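Long-range contact in cupin type-2 domain-containing protein (Burkholderia xenovorans, PDB 2O8Q), which is of unknown function but has a cupin-like fold and binds a nickel ion in the crystal: residues A[58-63]-A[98-103]. Numbering follows the deposited sequence.
With NI (nickel (II) ion), chain C.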
ATOM      1  N   TRP A  58      -9.229 -21.901  12.078  1.00 20.48           N
ATOM      2  CA  TRP A  58      -7.991 -21.129  11.946  1.00 19.54           C
ATOM      3  C   TRP A  58      -7.663 -20.954  10.481  1.00 20.34           C
ATOM      4  O   TRP A  58      -7.690 -21.902   9.696  1.00 20.18           O
ATOM      5  CB  TRP A  58      -6.847 -21.814  12.656  1.00 21.14           C
ATOM      6  CG  TRP A  58      -6.921 -21.748  14.145  1.00 20.26           C
ATOM      7  CD1 TRP A  58      -7.316 -22.767  14.994  1.00 21.12           C
ATOM      8  CD2 TRP A  58      -6.527 -20.663  15.009  1.00 21.79           C
ATOM      9  NE1 TRP A  58      -7.234 -22.368  16.304  1.00 22.43           N
ATOM     10  CE2 TRP A  58      -6.709 -21.108  16.350  1.00 18.67           C
ATOM     11  CE3 TRP A  58      -6.002 -19.382  14.795  1.00 21.58           C
ATOM     12  CZ2 TRP A  58      -6.435 -20.298  17.438  1.00 20.71           C
ATOM     13  CZ3 TRP A  58      -5.701 -18.605  15.871  1.00 21.50           C
ATOM     14  CH2 TRP A  58      -5.946 -19.044  17.173  1.00 23.31           C
ATOM     15  N   HIS A  59      -7.344 -19.727  10.083  1.00 18.52           N
ATOM     16  CA  HIS A  59      -7.068 -19.443   8.688  1.00 19.39           C
ATOM     17  C   HIS A  59      -6.193 -18.193   8.595  1.00 19.12           C
ATOM     18  O   HIS A  59      -5.937 -17.512   9.588  1.00 18.38           O
ATOM     19  CB  HIS A  59      -8.379 -19.238   7.884  1.00 19.23           C
ATOM     20  CG  HIS A  59      -9.174 -18.049   8.318  1.00 19.26           C
ATOM     21  ND1 HIS A  59     -10.077 -18.113   9.361  1.00 18.30           N
ATOM     22  CD2 HIS A  59      -9.206 -16.774   7.869  1.00 18.33           C
ATOM     23  CE1 HIS A  59     -10.640 -16.926   9.513  1.00 19.81           C
ATOM     24  NE2 HIS A  59     -10.134 -16.092   8.623  1.00 18.41           N
ATOM     25  N   THR A  60      -5.750 -17.912   7.372  1.00 18.57           N
ATOM     26  CA  THR A  60      -4.988 -16.736   7.027  1.00 18.77           C
ATOM     27  C   THR A  60      -5.528 -16.151   5.720  1.00 18.97           C
ATOM     28  O   THR A  60      -6.150 -16.841   4.918  1.00 20.14           O
ATOM     29  CB  THR A  60      -3.491 -17.056   6.813  1.00 19.94           C
ATOM     30  OG1 THR A  60      -3.348 -17.918   5.659  1.00 24.00           O
ATOM     31  CG2 THR A  60      -2.899 -17.767   8.021  1.00 20.46           C
ATOM     32  N   HIS A  61      -5.238 -14.888   5.525  1.00 18.87           N
ATOM     33  CA  HIS A  61      -5.555 -14.194   4.274  1.00 19.02           C
ATOM     34  C   HIS A  61      -4.294 -13.649   3.637  1.00 20.43           C
ATOM     35  O   HIS A  61      -3.420 -13.156   4.344  1.00 19.64           O
ATOM     36  CB  HIS A  61      -6.531 -13.048   4.502  1.00 18.91           C
ATOM     37  CG  HIS A  61      -7.744 -13.445   5.278  1.00 18.14           C
ATOM     38  ND1 HIS A  61      -8.710 -14.291   4.779  1.00 20.38           N
ATOM     39  CD2 HIS A  61      -8.132 -13.097   6.522  1.00 21.41           C
ATOM     40  CE1 HIS A  61      -9.639 -14.479   5.714  1.00 18.22           C
ATOM     41  NE2 HIS A  61      -9.306 -13.773   6.788  1.00 17.92           N
ATOM     42  N   THR A  62      -4.247 -13.665   2.304  1.00 21.02           N
ATOM     43  CA  THR A  62      -3.066 -13.133   1.581  1.00 20.51           C
ATOM     44  C   THR A  62      -3.196 -11.622   1.383  1.00 22.60           C
ATOM     45  O   THR A  62      -3.391 -11.125   0.280  1.00 26.90           O
ATOM     46  CB  THR A  62      -2.796 -13.891   0.227  1.00 27.10           C
ATOM     47  OG1 THR A  62      -3.852 -13.609  -0.730  1.00 30.09           O
ATOM     48  CG2 THR A  62      -2.667 -15.303   0.435  1.00 24.08           C
ATOM     49  N   VAL A  63      -3.153 -10.885   2.461  1.00 22.13           N
ATOM     50  CA  VAL A  63      -3.372  -9.476   2.452  1.00 21.81           C
ATOM     51  C   VAL A  63      -2.124  -8.758   2.887  1.00 24.22           C
ATOM     52  O   VAL A  63      -1.294  -9.338   3.676  1.00 24.95           O
ATOM     53  CB  VAL A  63      -4.528  -9.065   3.433  1.00 22.04           C
ATOM     54  CG1 VAL A  63      -5.800  -9.580   2.913  1.00 24.33           C
ATOM     55  CG2 VAL A  63      -4.262  -9.468   4.894  1.00 22.12           C
ATOM     56  N   GLY A  98      -1.248 -11.972   6.766  1.00 20.46           N
ATOM     57  CA  GLY A  98      -1.238 -13.405   6.928  1.00 19.58           C
ATOM     58  C   GLY A  98      -1.338 -13.967   8.344  1.00 19.44           C
ATOM     59  O   GLY A  98      -1.060 -15.141   8.581  1.00 21.92           O
ATOM     60  N   VAL A  99      -1.734 -13.123   9.304  1.00 18.14           N
ATOM     61  CA  VAL A  99      -1.818 -13.573  10.684  1.00 18.89           C
ATOM     62  C   VAL A  99      -2.788 -14.752  10.795  1.00 18.73           C
ATOM     63  O   VAL A  99      -3.850 -14.726  10.146  1.00 18.65           O
ATOM     64  CB  VAL A  99      -2.215 -12.424  11.664  1.00 18.95           C
ATOM     65  CG1 VAL A  99      -3.602 -11.953  11.484  1.00 19.60           C
ATOM     66  CG2 VAL A  99      -2.028 -12.860  13.136  1.00 21.92           C
ATOM     67  N   ARG A 100      -2.416 -15.778  11.574  1.00 19.39           N
ATOM     68  CA  ARG A 100      -3.314 -16.903  11.809  1.00 18.29           C
ATOM     69  C   ARG A 100      -4.370 -16.478  12.792  1.00 19.09           C
ATOM     70  O   ARG A 100      -4.063 -15.945  13.857  1.00 20.07           O
ATOM     71  CB  ARG A 100      -2.566 -18.139  12.294  1.00 20.38           C
ATOM     72  CG  ARG A 100      -1.615 -18.719  11.292  1.00 23.26           C
ATOM     73  CD  ARG A 100      -0.961 -19.971  11.897  1.00 29.11           C
ATOM     74  NE  ARG A 100       0.083 -20.507  11.051  1.00 34.46           N
ATOM     75  CZ  ARG A 100       1.339 -20.053  11.014  1.00 52.39           C
ATOM     76  NH1 ARG A 100       1.732 -19.024  11.772  1.00 53.24           N
ATOM     77  NH2 ARG A 100       2.216 -20.626  10.195  1.00 56.12           N
ATOM     78  N   HIS A 101      -5.625 -16.654  12.411  1.00 18.55           N
ATOM     79  CA  HIS A 101      -6.734 -16.175  13.238  1.00 19.86           C
ATOM     80  C   HIS A 101      -8.013 -16.936  12.946  1.00 21.30           C
ATOM     81  O   HIS A 101      -8.113 -17.715  12.007  1.00 18.84           O
ATOM     82  CB  HIS A 101      -6.967 -14.683  13.039  1.00 20.19           C
ATOM     83  CG  HIS A 101      -7.454 -14.360  11.670  1.00 17.79           C
ATOM     84  ND1 HIS A 101      -6.650 -14.453  10.550  1.00 18.22           N
ATOM     85  CD2 HIS A 101      -8.693 -14.027  11.214  1.00 18.98           C
ATOM     86  CE1 HIS A 101      -7.384 -14.194   9.477  1.00 17.99           C
ATOM     87  NE2 HIS A 101      -8.616 -13.913   9.853  1.00 19.66           N
ATOM     88  N   ARG A 102      -9.024 -16.706  13.777  1.00 20.68           N
ATOM     89  CA  ARG A 102     -10.323 -17.295  13.515  1.00 20.30           C
ATOM     90  C   ARG A 102     -11.366 -16.416  14.203  1.00 18.36           C
ATOM     91  O   ARG A 102     -11.008 -15.596  15.057  1.00 21.22           O
ATOM     92  CB  ARG A 102     -10.375 -18.761  13.981  1.00 20.93           C
ATOM     93  CG  ARG A 102     -10.161 -18.976  15.464  1.00 16.51           C
ATOM     94  CD  ARG A 102     -10.301 -20.431  15.862  1.00 20.44           C
ATOM     95  NE  ARG A 102     -10.004 -20.680  17.267  1.00 22.99           N
ATOM     96  CZ  ARG A 102     -10.229 -21.851  17.862  1.00 28.18           C
ATOM     97  NH1 ARG A 102     -10.758 -22.847  17.152  1.00 28.00           N
ATOM     98  NH2 ARG A 102      -9.925 -22.033  19.149  1.00 29.49           N
ATOM     99  N   GLU A 103     -12.621 -16.578  13.781  1.00 19.68           N
ATOM    100  CA  GLU A 103     -13.750 -15.880  14.410  1.00 21.37           C
ATOM    101  C   GLU A 103     -14.490 -16.872  15.268  1.00 21.48           C
ATOM    102  O   GLU A 103     -14.885 -17.924  14.781  1.00 22.96           O
ATOM    103  CB  GLU A 103     -14.731 -15.317  13.389  1.00 24.56           C
ATOM    104  CG  GLU A 103     -15.785 -14.431  14.037  1.00 27.91           C
ATOM    105  CD  GLU A 103     -17.204 -14.896  13.734  1.00 39.19           C
ATOM    106  OE1 GLU A 103     -17.467 -15.416  12.614  1.00 38.00           O
ATOM    107  OE2 GLU A 103     -18.052 -14.754  14.637  1.00 40.26           O
TER
HETATM  108 NI    NI C 300     -10.340 -14.011   8.580  1.00 18.21          NI
HETATM  109  O   HOH W   1      -4.561 -13.429   7.855  1.00 18.80           O
HETATM  110  O   HOH W   2     -10.538 -11.895   8.584  1.00 17.80           O
HETATM  111  O   HOH W   3     -12.193 -14.227   7.512  1.00 22.96           O
HETATM  112  O   HOH W   4     -11.606 -14.042  10.317  1.00 19.70           O
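His59 and His101 both set CG in the crowded position between backbone N and carbonyl carbon (chi1 64° for His59). His61 instead turns CG anti to its carbonyl carbon. These torsions bring all three NE2 atoms to one nickel ion. The metal lies 2.1 Å from NE2 of each of His59, His61 and His101. Three waters complete six-fold coordination. The His59 and His101 rings cross obliquely, their planes 62° apart.

Each ring also has its other nitrogen held. His101 ND1 donates to Val99 O at 2.8 Å, with the acceptor close to the ring plane. This bond and the metal together fix the rotation of the His101 ring, and the bond ties it to its own loop. His59 ND1 bonds to Thr57 O, and His61 ND1 to Thr123 OG1. With ND1 of His101 as the donor, NE2 is left to bind the metal.

This is the metal site of the cupin fold: the His-X-His pair comes from strand 59-61 and the third histidine from strand 101-106. A single antiparallel bridge joins the two strands. His59 N donates to His101 O at 2.9 Å, and His101 N returns a bond to His59 O at 3.0 Å. The two short strands run steeply across each other, and the pairing is limited to this one bridge. Beyond the bridge, a water accepts from His61 N and donates to Val99 O, so this carbonyl serves both the water and the His101 ring.

On the other side of the bridge, the extended Arg102 chain crosses one face of the Trp58 indole. Arg102 CD sits 3.6 Å from the centroid of the Trp58 five-membered ring, over its face, in a CH-pi contact. The guanidinium lies only 17° from the indole plane and forms a salt bridge with Glu78. Near Gly98, Thr60 CG2 packs alongside Arg100 CG at 3.6 Å.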